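D-alanyl-D-alanine carboxypeptidase (Bdellovibrio bacteriovorus, PDB 3V39) probably cuts peptide cross-links of peptidoglycan as a predatory endopeptidase of the S13 serine peptidase family, to which D-Ala-D-Ala carboxypeptidase activity is generally assigned. Local coordinates at residues 35-40 / 319-324; 89-94 / 397-402; 110-115 / 216-221; 119-124 / 212-217; 129-134 / 180-185. The protein carries 1 engineered substitution. All coordinates share one frame; numbering follows the deposited sequence. Where two conformers were deposited one is given.

Contact 1: 35-40 / 319-324; sequences ISKVVT and TAKTGS. With TAU (2-aminoethanesulfonic acid), chain B.
V38 and K321 make the tightest carbon contact here: V38 CG2 lies 3.5 Å from K321 CB, tighter than two carbons normally sit, the side chains running antiparallel to one another. The I35 CG2 methyl lies 3.2 Å from the carbonyl oxygen K321 O, a carbon-to-oxygen van der Waals contact. Further along K321, its CE meets K37 CD at 3.9 Å, where the two lysine chains cross obliquely.

No hydrogen bond joins the segments; the polar ends turn to other partners. Bends at chi2 (77°) and chi4 turn K321 NZ to the carbonyl of the next residue in its strand, T322 O, at 2.8 Å; it also bonds S215 OG. K37 NZ bonds S34 OG, N217 OD1 and S254 O. S324 N donates to O3 of the bound 2-aminoethanesulfonic acid at 2.9 Å and 164°; S34 N and S215 OG also bond the ligand. S34 to K37 and K321 to G323 are consistent with the SxxK and KTG motifs of penicillin-recognising serine enzymes.

Helix 36-48 thus meets edge strand 318-325; I35 continues onto M332 of strand 328-337, and V38 onto V277 and L281 of helix 271-286.

Contact 2: 89-94 / 397-402; sequences ISELNR and SYLTKA
E91 and L399 bring the backbones closest, their CA atoms 6.2 Å apart where the last turn of helix 82-94 passes the extended chain leading into strand 400-401. E91 does most of the bridging. Its chain bends at chi2 (-67°) and delivers OE1 to L399 N, which donates at 2.8 Å through the anti lone pair of that oxygen. R94, one turn on, grips the same carboxylate side-on: NH2 reaches OE1 of E91 at 2.7 Å on the syn lone pair, and R94 NE reaches OE2 of E91 at 2.9 Å and 172°. Two donors on OE1, one syn and one anti, and R94's second bond to OE2 should limit the rotation of the carboxylate.

The Y398 ring presents its edge to this group, with CD1 3.3 Å from E91 OE2, and stands nearly perpendicular to the guanidinium (83°). Its hydroxyl bonds Q168 N. R94 NH2 also makes a weak bond to L399 O, and a water that donates to L399 O bridges weakly to the same nitrogen. Beside these bonds, L399 CD1 packs on L92 CD2 at 4.1 Å and against E91 CB.

The arrangement pairs an i to i+3 salt bridge on a helix with a C-terminal edge strand, which T400 hydrogen-bonds to V198 of the mixed six-stranded sheet.

Contact 3: 110-115 / 216-221; sequences LLAWLA and NNYIAD. With TAU (2-aminoethanesulfonic acid), chain B; SO4 (sulfate ion), chain E.
Y218 sets its ring against two alanine methyl groups: A112 CB lies 3.4 Å from CE1 of Y218, and A115 CB comes to 3.8 Å from CD2 of Y218, from the same side of the ring plane but nearer the ring's other half, both obliquely. L110 CB reaches Y218 OH at 3.9 Å. CG of Y218 stands opposite the backbone N (chi1 175°), which sends the ring off the helix and into the bend of the 110-115 loop.

N216 ND2 donates to A115 O at 2.8 Å and 168°, along a lone pair in the carbonyl plane, and that oxygen lies almost in the amide plane of N216. N216 is the N-cap of helix 217-226: its OD1 accepts from I219 N at 2.9 Å, the donor lying above the carbonyl plane. Both ends of one amide are therefore held, tying the helix start to the loop.

What places A115 is a type I beta turn from A112, with A115 N bonded to A112 O at 3.0 Å. Backbone bonds from A112 to F80 and W113 to R82 anchor it. W113 NE1 donates to O1 of a sulfate, probably taken up from the crystallisation liquor, at 2.9 Å; R82 binds it too.

Contact 4: 119-124 / 212-217; sequences PMIGGT and NNQSNN. With TAU (2-aminoethanesulfonic acid), chain B.
I121 and N217 are joined by a backbone hydrogen bond, N217 N to I121 O at 2.9 Å and 161°, where the CA atoms of I121 and N216 come within 4.2 Å. A second bond follows from the side chain: N217 ND2 donates to G123 O at 2.9 Å and 171°, the acceptor lying in the plane of the amide. Backbone and side chain of one asparagine thus hold two carbonyls of the loop, its OD1 being turned to K37.

Packing is carried by I121. Its CD1 sits 3.5 Å from Q214 NE2, the two side chains crossing at about a right angle, and its CG2 rests against the carbonyl oxygens of Q214 and S215. The glutamine is steadied by N216, whose ND2 donates to Q214 OE1 at 2.9 Å in an almost straight bond (179°), and by a bond from its NE2 to E116 O.

Ligand contacts complete the set. S215 and N217 belong to the pocket of the 2-aminoethanesulfonic acid: S215 OG donates to its O1 at 2.7 Å, and ND2 of N217 lies 3.0 Å from its amine N1. S215, N216 and N217, in the break between helices 204-214 and 217-226, are consistent with the SxN motif of penicillin-binding proteins, which probably lines the active site here.

Contact 5: 129-134 / 180-185; sequences DTVEQQ and ISFVKK
V131 meets the F182 ring at its edge, not over a face: V131 CG2 lies near the ring plane, 3.8 Å from F182 CZ, and the two side chains cross at about a right angle. With chi1 at -62°, CG2 falls between the backbone N and the carbonyl carbon, turned to the facing segment. The same methyl touches K184 CE at 3.9 Å, again with the side chains roughly perpendicular, and thus serves both partners. The ring itself swings off the strand because its CG lies opposite the backbone N (chi1 174°), and one of its faces has K184 N above it, 4.2 Å from the plane and offset toward the rim.

E132 and K184 supply the charged part. The glutamate folds at chi2 (84°), bringing OE2 to 3.2 Å from K184 NZ, a salt bridge whose hydrogen bond is weak; the lysine chain is extended beyond CG, which carries NZ out to the glutamate. On the helix side, T130 is the N-cap, its OG1 accepting from Q133 N at 3.2 Å.

This is surface packing far from the ligand. It lays the first turn of helix 131-146 against the end of edge strand 176-182: alternate residues I180 and F182 turn to the helix, on one face of the sheet, touching L142 and A135, and R139 NE bonds I180 O, while along its edge the strand pairs S181 with L103 of strand 99-105.

Overall arrangement
Contacts 1 and 4 line the pocket of 2-aminoethanesulfonic acid; contact 3 reaches the ligand through the shared N217. The centres of contacts 1 and 4 are about 12 Å apart, joined by probable hydrogen bonds from K37 NZ to N217 OD1 (2.7 Å) and from K321 NZ to S215 OG (2.8 Å), so the SxxK-, SxN- and KTG-like elements form one site. Contacts 3 and 4 share N216 and N217, their centres about 8 Å apart. Contact 5 lies about 32 Å from contact 1, centre to centre, but touches contact 3 through Q134 and L110. Contact 2, about 34 Å from contact 1 between centres, shares its mixed sheet with contact 5.

Contact 1: 35-40 / 319-324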
# COMPACT_ATOMS: atom_id res chain seq x y z
N ILE A 35 -4.89 6.54 8.37
CA ILE A 35 -5.20 7.52 7.31
C ILE A 35 -3.90 8.18 6.85
O ILE A 35 -3.87 8.76 5.74
CB ILE A 35 -6.33 8.54 7.61
CG1 ILE A 35 -5.91 9.54 8.68
CG2 ILE A 35 -7.60 7.79 8.04
CD1 ILE A 35 -7.03 10.66 8.95
N SER A 36 -2.79 8.05 7.61
CA SER A 36 -1.45 8.40 7.09
C SER A 36 -1.21 7.77 5.72
O SER A 36 -0.45 8.37 4.91
CB SER A 36 -0.35 7.82 8.02
OG SER A 36 -0.42 8.48 9.27
N LYS A 37 -1.72 6.57 5.48
CA LYS A 37 -1.43 5.89 4.23
C LYS A 37 -2.01 6.66 3.03
O LYS A 37 -1.45 6.48 1.94
CB LYS A 37 -1.99 4.44 4.25
CG LYS A 37 -1.25 3.64 5.37
CD LYS A 37 -1.81 2.21 5.39
CE LYS A 37 -1.02 1.27 6.37
NZ LYS A 37 -1.17 1.62 7.84
N VAL A 38 -3.02 7.53 3.22
CA VAL A 38 -3.50 8.32 2.07
C VAL A 38 -2.48 9.42 1.74
O VAL A 38 -2.36 9.84 0.60
CB VAL A 38 -4.89 8.95 2.44
CG1 VAL A 38 -5.42 9.75 1.25
CG2 VAL A 38 -5.91 7.83 2.75
N VAL A 39 -1.81 9.96 2.77
CA VAL A 39 -0.76 10.93 2.52
C VAL A 39 0.39 10.27 1.73
O VAL A 39 0.88 10.84 0.76
CB VAL A 39 -0.26 11.51 3.83
CG1 VAL A 39 0.75 12.61 3.53
CG2 VAL A 39 -1.40 12.06 4.68
N THR A 40 0.79 9.05 2.13
CA THR A 40 1.85 8.31 1.41
C THR A 40 1.37 8.03 -0.02
O THR A 40 2.17 8.14 -0.94
CB THR A 40 2.15 7.03 2.16
OG1 THR A 40 2.52 7.43 3.48
CG2 THR A 40 3.26 6.19 1.46
N THR A 319 -15.79 6.51 -0.52
CA THR A 319 -14.43 6.00 -0.78
C THR A 319 -13.62 6.46 0.41
O THR A 319 -13.59 7.68 0.68
CB THR A 319 -13.93 6.62 -2.07
OG1 THR A 319 -14.84 6.32 -3.14
CG2 THR A 319 -12.58 6.02 -2.41
N ALA A 320 -13.02 5.53 1.18
CA ALA A 320 -12.48 5.99 2.47
C ALA A 320 -11.42 5.08 3.00
O ALA A 320 -11.37 3.91 2.60
CB ALA A 320 -13.63 6.08 3.57
N LYS A 321 -10.57 5.67 3.81
CA LYS A 321 -9.50 4.91 4.52
C LYS A 321 -9.74 5.01 6.02
O LYS A 321 -9.96 6.10 6.60
CB LYS A 321 -8.17 5.57 4.16
CG LYS A 321 -6.94 4.92 4.89
CD LYS A 321 -6.62 3.61 4.17
CE LYS A 321 -5.62 2.79 5.00
NZ LYS A 321 -6.42 2.07 6.15
N THR A 322 -9.67 3.85 6.66
CA THR A 322 -9.82 3.75 8.13
C THR A 322 -8.48 3.88 8.81
O THR A 322 -7.37 3.68 8.20
CB THR A 322 -10.35 2.36 8.46
OG1 THR A 322 -9.56 1.34 7.78
CG2 THR A 322 -11.80 2.17 8.00
N GLY A 323 -8.47 4.20 10.11
CA GLY A 323 -7.25 4.05 10.89
C GLY A 323 -7.61 3.79 12.33
O GLY A 323 -8.66 4.26 12.85
N SER A 324 -6.75 3.07 13.00
CA SER A 324 -6.89 2.81 14.43
C SER A 324 -5.54 2.58 15.10
O SER A 324 -4.79 1.69 14.66
CB SER A 324 -7.80 1.58 14.66
OG SER A 324 -7.97 1.32 16.06
C1 TAU B . -1.75 0.52 12.27
C2 TAU B . -2.69 0.48 11.06
N1 TAU B . -0.90 -0.73 12.48
S TAU B . -3.93 1.51 10.54
O1 TAU B . -5.07 0.70 10.05
O3 TAU B . -4.24 2.41 11.69

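Contact 2: 89-94 / 397-402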
# COMPACT_ATOMS: atom_id res chain seq x y z
N ILE A 89 8.04 -17.79 -10.30
CA ILE A 89 8.45 -19.18 -10.55
C ILE A 89 7.62 -19.75 -11.73
O ILE A 89 8.23 -20.45 -12.59
CB ILE A 89 8.28 -19.98 -9.25
CG1 ILE A 89 9.33 -19.48 -8.26
CG2 ILE A 89 8.47 -21.51 -9.57
CD1 ILE A 89 9.02 -19.94 -6.85
N SER A 90 6.29 -19.54 -11.77
CA SER A 90 5.56 -19.89 -12.98
C SER A 90 6.18 -19.35 -14.23
O SER A 90 6.28 -20.06 -15.23
CB SER A 90 4.08 -19.45 -12.83
OG SER A 90 3.34 -19.75 -14.01
N GLU A 91 6.52 -18.05 -14.19
CA GLU A 91 7.14 -17.41 -15.37
C GLU A 91 8.53 -17.96 -15.72
O GLU A 91 8.82 -18.16 -16.89
CB GLU A 91 7.26 -15.90 -15.15
CG GLU A 91 5.89 -15.22 -15.27
CD GLU A 91 5.44 -15.34 -16.70
OE1 GLU A 91 6.03 -14.60 -17.50
OE2 GLU A 91 4.61 -16.20 -17.03
N LEU A 92 9.35 -18.26 -14.75
CA LEU A 92 10.63 -18.92 -15.03
C LEU A 92 10.39 -20.23 -15.77
O LEU A 92 11.00 -20.46 -16.82
CB LEU A 92 11.43 -19.18 -13.73
CG LEU A 92 11.96 -17.88 -13.09
CD1 LEU A 92 12.50 -18.22 -11.66
CD2 LEU A 92 13.09 -17.29 -13.93
N ASN A 93 9.44 -21.04 -15.26
CA ASN A 93 9.19 -22.32 -15.95
C ASN A 93 8.65 -22.06 -17.38
O ASN A 93 9.02 -22.79 -18.32
CB ASN A 93 8.14 -23.11 -15.18
CG ASN A 93 8.62 -23.66 -13.84
OD1 ASN A 93 7.79 -24.25 -13.13
ND2 ASN A 93 9.89 -23.56 -13.51
N ARG A 94 7.81 -21.03 -17.57
CA ARG A 94 7.28 -20.71 -18.91
C ARG A 94 8.42 -20.33 -19.84
O ARG A 94 8.37 -20.65 -21.06
CB ARG A 94 6.25 -19.57 -18.80
CG ARG A 94 5.53 -19.35 -20.15
CD ARG A 94 4.50 -18.21 -20.11
NE ARG A 94 5.07 -16.94 -19.76
CZ ARG A 94 5.77 -16.19 -20.59
NH1 ARG A 94 5.89 -16.59 -21.89
NH2 ARG A 94 6.24 -15.01 -20.20
N SER A 397 2.72 -8.13 -16.61
CA SER A 397 3.85 -8.45 -15.71
C SER A 397 4.71 -9.62 -16.20
O SER A 397 5.77 -9.90 -15.61
CB SER A 397 3.34 -8.83 -14.30
OG SER A 397 2.72 -7.68 -13.69
N TYR A 398 4.28 -10.29 -17.26
CA TYR A 398 5.01 -11.45 -17.71
C TYR A 398 6.48 -11.14 -17.98
O TYR A 398 6.86 -10.04 -18.46
CB TYR A 398 4.41 -11.93 -19.04
CG TYR A 398 3.00 -12.52 -18.92
CD1 TYR A 398 2.78 -13.75 -18.28
CD2 TYR A 398 1.88 -11.85 -19.47
CE1 TYR A 398 1.52 -14.28 -18.19
CE2 TYR A 398 0.60 -12.37 -19.38
CZ TYR A 398 0.41 -13.60 -18.75
OH TYR A 398 -0.86 -14.13 -18.73
N LEU A 399 7.33 -12.12 -17.68
CA LEU A 399 8.75 -11.95 -17.93
C LEU A 399 8.96 -11.73 -19.40
O LEU A 399 8.51 -12.50 -20.28
CB LEU A 399 9.49 -13.22 -17.64
CG LEU A 399 10.11 -13.42 -16.31
CD1 LEU A 399 10.92 -14.75 -16.24
CD2 LEU A 399 10.90 -12.24 -15.68
N THR A 400 9.73 -10.71 -19.69
CA THR A 400 9.89 -10.31 -21.08
C THR A 400 11.37 -10.01 -21.33
O THR A 400 11.97 -9.31 -20.53
CB THR A 400 9.07 -9.07 -21.29
OG1 THR A 400 7.70 -9.37 -21.02
CG2 THR A 400 9.17 -8.66 -22.70
N LYS A 401 11.93 -10.53 -22.43
CA LYS A 401 13.31 -10.28 -22.76
C LYS A 401 13.45 -8.85 -23.16
O LYS A 401 12.64 -8.35 -23.94
CB LYS A 401 13.74 -11.16 -23.93
CG LYS A 401 13.71 -12.63 -23.54
CD LYS A 401 14.36 -13.52 -24.63
CE LYS A 401 14.54 -14.97 -24.15
NZ LYS A 401 13.23 -15.73 -23.99
N ALA A 402 14.50 -8.19 -22.67
CA ALA A 402 14.70 -6.81 -23.03
C ALA A 402 15.37 -6.80 -24.40
O ALA A 402 15.65 -5.75 -24.95
CB ALA A 402 15.53 -6.06 -21.97
O HOH W 1 7.66 -12.99 -22.67

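Contact 3: 110-115 / 216-221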
# COMPACT_ATOMS: atom_id res chain seq x y z
N LEU A 110 13.79 -6.26 -2.57
CA LEU A 110 13.09 -6.34 -1.24
C LEU A 110 12.12 -7.48 -1.33
O LEU A 110 11.33 -7.60 -2.26
CB LEU A 110 12.31 -5.05 -0.96
CG LEU A 110 13.13 -3.78 -1.13
CD1 LEU A 110 12.24 -2.56 -0.86
CD2 LEU A 110 14.41 -3.80 -0.19
N LEU A 111 12.28 -8.44 -0.42
CA LEU A 111 11.45 -9.65 -0.44
C LEU A 111 10.95 -9.84 0.97
O LEU A 111 11.74 -10.01 1.93
CB LEU A 111 12.33 -10.85 -0.82
CG LEU A 111 11.56 -12.18 -0.80
CD1 LEU A 111 10.49 -12.19 -1.92
CD2 LEU A 111 12.59 -13.35 -1.07
N ALA A 112 9.64 -9.88 1.11
CA ALA A 112 9.06 -10.15 2.43
C ALA A 112 7.92 -11.13 2.15
O ALA A 112 6.90 -10.79 1.60
CB ALA A 112 8.52 -8.84 3.13
N TRP A 113 8.17 -12.39 2.55
CA TRP A 113 7.24 -13.40 2.12
C TRP A 113 5.80 -13.13 2.50
O TRP A 113 4.91 -13.32 1.71
CB TRP A 113 7.71 -14.76 2.74
CG TRP A 113 7.09 -16.00 2.10
CD1 TRP A 113 6.14 -16.82 2.63
CD2 TRP A 113 7.33 -16.44 0.79
NE1 TRP A 113 5.86 -17.87 1.74
CE2 TRP A 113 6.57 -17.62 0.59
CE3 TRP A 113 8.20 -16.00 -0.23
CZ2 TRP A 113 6.65 -18.38 -0.61
CZ3 TRP A 113 8.27 -16.79 -1.44
CH2 TRP A 113 7.50 -17.96 -1.57
N LEU A 114 5.62 -12.65 3.75
CA LEU A 114 4.25 -12.44 4.26
C LEU A 114 3.81 -10.99 4.05
O LEU A 114 2.92 -10.49 4.79
CB LEU A 114 4.17 -12.83 5.76
CG LEU A 114 4.51 -14.32 5.95
CD1 LEU A 114 4.47 -14.66 7.49
CD2 LEU A 114 3.56 -15.24 5.21
N ALA A 115 4.32 -10.32 3.04
CA ALA A 115 4.03 -8.88 2.82
C ALA A 115 2.56 -8.56 2.80
O ALA A 115 2.27 -7.43 3.20
CB ALA A 115 4.59 -8.44 1.48
N ASN A 216 -2.15 -1.82 4.75
CA ASN A 216 -0.92 -2.65 4.79
C ASN A 216 0.28 -1.77 5.20
O ASN A 216 0.77 -0.91 4.45
CB ASN A 216 -0.68 -3.24 3.44
CG ASN A 216 0.46 -4.27 3.49
OD1 ASN A 216 1.56 -3.93 3.91
ND2 ASN A 216 0.21 -5.51 2.96
N ASN A 217 0.79 -2.05 6.40
CA ASN A 217 1.94 -1.27 6.90
C ASN A 217 3.22 -1.46 6.11
O ASN A 217 3.97 -0.51 5.91
CB ASN A 217 2.30 -1.62 8.37
CG ASN A 217 1.20 -1.13 9.37
OD1 ASN A 217 0.27 -0.37 9.00
ND2 ASN A 217 1.31 -1.56 10.63
N TYR A 218 3.46 -2.69 5.67
CA TYR A 218 4.70 -3.00 4.94
C TYR A 218 4.77 -2.18 3.65
O TYR A 218 5.82 -1.59 3.33
CB TYR A 218 4.77 -4.50 4.65
CG TYR A 218 5.97 -4.84 3.79
CD1 TYR A 218 7.20 -5.14 4.38
CD2 TYR A 218 5.85 -4.97 2.38
CE1 TYR A 218 8.32 -5.46 3.58
CE2 TYR A 218 6.98 -5.23 1.58
CZ TYR A 218 8.15 -5.53 2.19
OH TYR A 218 9.26 -5.81 1.43
N ILE A 219 3.67 -2.16 2.89
CA ILE A 219 3.70 -1.46 1.62
C ILE A 219 3.87 0.06 1.89
O ILE A 219 4.71 0.72 1.22
CB ILE A 219 2.41 -1.70 0.81
CG1 ILE A 219 2.25 -3.18 0.47
CG2 ILE A 219 2.49 -0.85 -0.47
CD1 ILE A 219 0.82 -3.47 -0.13
N ALA A 220 3.11 0.62 2.86
CA ALA A 220 3.14 2.04 3.15
C ALA A 220 4.54 2.48 3.62
O ALA A 220 5.06 3.50 3.16
CB ALA A 220 2.08 2.36 4.20
N ASP A 221 5.12 1.69 4.52
CA ASP A 221 6.40 2.10 5.06
C ASP A 221 7.48 2.01 4.01
O ASP A 221 8.38 2.86 3.95
CB ASP A 221 6.80 1.28 6.31
CG ASP A 221 5.93 1.59 7.54
OD1 ASP A 221 5.56 2.79 7.74
OD2 ASP A 221 5.62 0.69 8.35
C1 TAU B . -1.75 0.52 12.27
C2 TAU B . -2.69 0.48 11.06
N1 TAU B . -0.90 -0.73 12.48
S TAU B . -3.93 1.51 10.54
O1 TAU B . -5.07 0.70 10.05
O3 TAU B . -4.24 2.41 11.69
S SO4 E . 4.34 -21.66 3.14
O1 SO4 E . 5.23 -20.56 2.67
O2 SO4 E . 4.79 -22.18 4.46
O3 SO4 E . 2.85 -21.43 3.11
O4 SO4 E . 4.65 -22.76 2.16

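Contact 4: 119-124 / 212-217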
# COMPACT_ATOMS: atom_id res chain seq x y z
N PRO A 119 1.92 -11.39 9.77
CA PRO A 119 1.80 -10.22 10.61
C PRO A 119 2.35 -8.96 10.00
O PRO A 119 2.56 -7.98 10.76
CB PRO A 119 2.65 -10.63 11.82
CG PRO A 119 3.86 -11.28 11.15
CD PRO A 119 3.23 -12.03 9.94
N MET A 120 2.50 -8.88 8.67
CA MET A 120 3.07 -7.65 8.14
C MET A 120 2.08 -6.54 7.82
O MET A 120 2.49 -5.39 7.73
CB MET A 120 3.96 -7.93 6.95
CG MET A 120 4.85 -9.14 7.22
SD MET A 120 6.23 -9.11 6.09
CE MET A 120 7.26 -7.81 6.77
N ILE A 121 0.81 -6.88 7.63
CA ILE A 121 -0.20 -5.85 7.37
C ILE A 121 -0.25 -4.98 8.61
O ILE A 121 -0.27 -3.75 8.49
CB ILE A 121 -1.59 -6.53 7.23
CG1 ILE A 121 -1.60 -7.31 5.91
CG2 ILE A 121 -2.71 -5.45 7.25
CD1 ILE A 121 -2.81 -8.30 5.84
N GLY A 122 -0.30 -5.60 9.82
CA GLY A 122 -0.43 -4.78 11.02
C GLY A 122 0.83 -4.69 11.87
O GLY A 122 0.81 -4.08 12.94
N GLY A 123 1.94 -5.21 11.36
CA GLY A 123 3.10 -5.27 12.24
C GLY A 123 4.00 -4.06 12.11
O GLY A 123 3.70 -3.11 11.38
N THR A 124 5.09 -4.05 12.86
CA THR A 124 6.11 -3.02 12.76
C THR A 124 7.00 -3.41 11.59
O THR A 124 7.65 -4.46 11.60
CB THR A 124 6.95 -2.95 14.07
OG1 THR A 124 6.02 -2.65 15.15
CG2 THR A 124 8.00 -1.90 13.98
N ASN A 212 -4.40 0.21 0.58
CA ASN A 212 -5.47 0.98 1.25
C ASN A 212 -6.70 0.10 1.44
O ASN A 212 -7.59 0.49 2.21
CB ASN A 212 -5.78 2.26 0.43
CG ASN A 212 -4.68 3.27 0.61
OD1 ASN A 212 -4.03 3.36 1.66
ND2 ASN A 212 -4.42 4.01 -0.50
N ASN A 213 -6.75 -1.09 0.79
CA ASN A 213 -7.83 -1.98 1.14
C ASN A 213 -7.50 -2.67 2.44
O ASN A 213 -8.39 -2.80 3.30
CB ASN A 213 -7.97 -3.09 0.07
CG ASN A 213 -8.87 -2.71 -1.11
OD1 ASN A 213 -9.56 -1.65 -1.14
ND2 ASN A 213 -8.84 -3.59 -2.14
N GLN A 214 -6.28 -3.15 2.55
CA GLN A 214 -5.88 -3.96 3.70
C GLN A 214 -5.45 -3.15 4.89
O GLN A 214 -5.43 -3.64 6.06
CB GLN A 214 -4.60 -4.79 3.40
CG GLN A 214 -4.73 -5.82 2.29
CD GLN A 214 -3.51 -6.64 2.30
OE1 GLN A 214 -2.42 -6.13 2.01
NE2 GLN A 214 -3.67 -7.91 2.50
N SER A 215 -5.03 -1.90 4.63
CA SER A 215 -4.29 -1.08 5.61
C SER A 215 -2.89 -1.70 5.84
O SER A 215 -2.48 -1.99 6.99
CB SER A 215 -5.01 -0.86 6.93
OG SER A 215 -4.54 0.39 7.47
N ASN A 216 -2.15 -1.82 4.75
CA ASN A 216 -0.92 -2.65 4.79
C ASN A 216 0.28 -1.77 5.20
O ASN A 216 0.77 -0.91 4.45
CB ASN A 216 -0.68 -3.24 3.44
CG ASN A 216 0.46 -4.27 3.49
OD1 ASN A 216 1.56 -3.93 3.91
ND2 ASN A 216 0.21 -5.51 2.96
N ASN A 217 0.79 -2.05 6.40
CA ASN A 217 1.94 -1.27 6.90
C ASN A 217 3.22 -1.46 6.11
O ASN A 217 3.97 -0.51 5.91
CB ASN A 217 2.30 -1.62 8.37
CG ASN A 217 1.20 -1.13 9.37
OD1 ASN A 217 0.27 -0.37 9.00
ND2 ASN A 217 1.31 -1.56 10.63
C1 TAU B . -1.75 0.52 12.27
C2 TAU B . -2.69 0.48 11.06
N1 TAU B . -0.90 -0.73 12.48
S TAU B . -3.93 1.51 10.54
O1 TAU B . -5.07 0.70 10.05
O3 TAU B . -4.24 2.41 11.69

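Contact 5: 129-134 / 180-185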
# COMPACT_ATOMS: atom_id res chain seq x y z
N ASP A 129 19.50 -1.53 9.26
CA ASP A 129 20.55 -0.49 9.33
C ASP A 129 21.57 -0.53 8.20
O ASP A 129 22.19 0.49 7.88
CB ASP A 129 21.38 -0.63 10.64
CG ASP A 129 20.52 -0.59 11.92
OD1 ASP A 129 19.62 0.27 11.97
OD2 ASP A 129 20.78 -1.45 12.85
N THR A 130 21.79 -1.71 7.59
CA THR A 130 22.74 -1.81 6.50
C THR A 130 22.12 -2.76 5.46
O THR A 130 21.24 -3.63 5.79
CB THR A 130 24.10 -2.44 6.92
OG1 THR A 130 23.88 -3.78 7.43
CG2 THR A 130 24.82 -1.58 7.94
N VAL A 131 22.60 -2.65 4.22
CA VAL A 131 22.15 -3.56 3.20
C VAL A 131 22.57 -5.01 3.47
O VAL A 131 21.88 -5.95 3.02
CB VAL A 131 22.60 -3.14 1.76
CG1 VAL A 131 21.98 -1.75 1.41
CG2 VAL A 131 24.05 -3.11 1.63
N GLU A 132 23.69 -5.19 4.17
CA GLU A 132 24.13 -6.55 4.43
C GLU A 132 23.14 -7.24 5.38
O GLU A 132 22.85 -8.46 5.22
CB GLU A 132 25.56 -6.60 4.97
CG GLU A 132 26.66 -6.20 3.97
CD GLU A 132 26.89 -4.72 3.86
OE1 GLU A 132 26.24 -3.89 4.55
OE2 GLU A 132 27.78 -4.36 3.05
N GLN A 133 22.69 -6.51 6.40
CA GLN A 133 21.69 -7.08 7.31
C GLN A 133 20.39 -7.38 6.53
O GLN A 133 19.80 -8.48 6.62
CB GLN A 133 21.40 -6.01 8.38
CG GLN A 133 20.20 -6.29 9.20
CD GLN A 133 19.88 -5.10 10.11
OE1 GLN A 133 20.49 -4.02 9.99
NE2 GLN A 133 18.86 -5.25 10.94
N GLN A 134 19.88 -6.43 5.72
CA GLN A 134 18.72 -6.73 4.89
C GLN A 134 18.93 -7.99 4.04
O GLN A 134 18.02 -8.82 3.94
CB GLN A 134 18.51 -5.55 3.94
CG GLN A 134 17.42 -5.71 2.90
CD GLN A 134 17.42 -4.50 2.00
OE1 GLN A 134 17.15 -3.41 2.44
NE2 GLN A 134 17.76 -4.71 0.72
N ILE A 180 22.68 -19.40 -3.10
CA ILE A 180 21.99 -18.09 -3.04
C ILE A 180 22.92 -17.15 -2.34
O ILE A 180 23.40 -17.46 -1.25
CB ILE A 180 20.66 -18.18 -2.31
CG1 ILE A 180 19.70 -19.11 -3.07
CG2 ILE A 180 20.01 -16.80 -2.29
CD1 ILE A 180 18.40 -19.47 -2.34
N SER A 181 23.20 -15.99 -2.94
CA SER A 181 24.06 -14.99 -2.23
C SER A 181 23.74 -13.57 -2.64
O SER A 181 23.18 -13.32 -3.71
CB SER A 181 25.54 -15.24 -2.41
OG SER A 181 25.88 -15.23 -3.75
N PHE A 182 24.11 -12.64 -1.78
CA PHE A 182 23.96 -11.22 -2.03
C PHE A 182 25.13 -10.71 -2.85
O PHE A 182 26.32 -11.00 -2.54
CB PHE A 182 23.99 -10.50 -0.65
CG PHE A 182 23.98 -9.01 -0.70
CD1 PHE A 182 23.06 -8.33 -1.45
CD2 PHE A 182 24.85 -8.29 0.12
CE1 PHE A 182 22.99 -6.95 -1.44
CE2 PHE A 182 24.77 -6.90 0.16
CZ PHE A 182 23.87 -6.22 -0.59
N VAL A 183 24.80 -9.97 -3.92
CA VAL A 183 25.83 -9.25 -4.70
C VAL A 183 25.33 -7.82 -4.87
O VAL A 183 24.29 -7.57 -5.54
CB VAL A 183 26.02 -9.89 -6.07
CG1 VAL A 183 26.95 -9.05 -6.90
CG2 VAL A 183 26.57 -11.34 -5.90
N LYS A 184 26.04 -6.84 -4.28
CA LYS A 184 25.61 -5.45 -4.43
C LYS A 184 25.66 -5.02 -5.87
O LYS A 184 26.47 -5.51 -6.66
CB LYS A 184 26.56 -4.50 -3.67
CG LYS A 184 26.59 -4.68 -2.21
CD LYS A 184 27.46 -3.55 -1.58
CE LYS A 184 27.48 -3.62 -0.07
NZ LYS A 184 28.42 -2.60 0.51
N LYS A 185 24.84 -4.04 -6.20
CA LYS A 185 24.76 -3.55 -7.54
C LYS A 185 26.15 -3.11 -8.03
O LYS A 185 26.49 -3.38 -9.17
CB LYS A 185 23.77 -2.37 -7.57
CG LYS A 185 23.62 -1.74 -8.93
CD LYS A 185 22.48 -0.67 -8.89
CE LYS A 185 22.40 0.06 -10.24
NZ LYS A 185 21.26 1.06 -10.33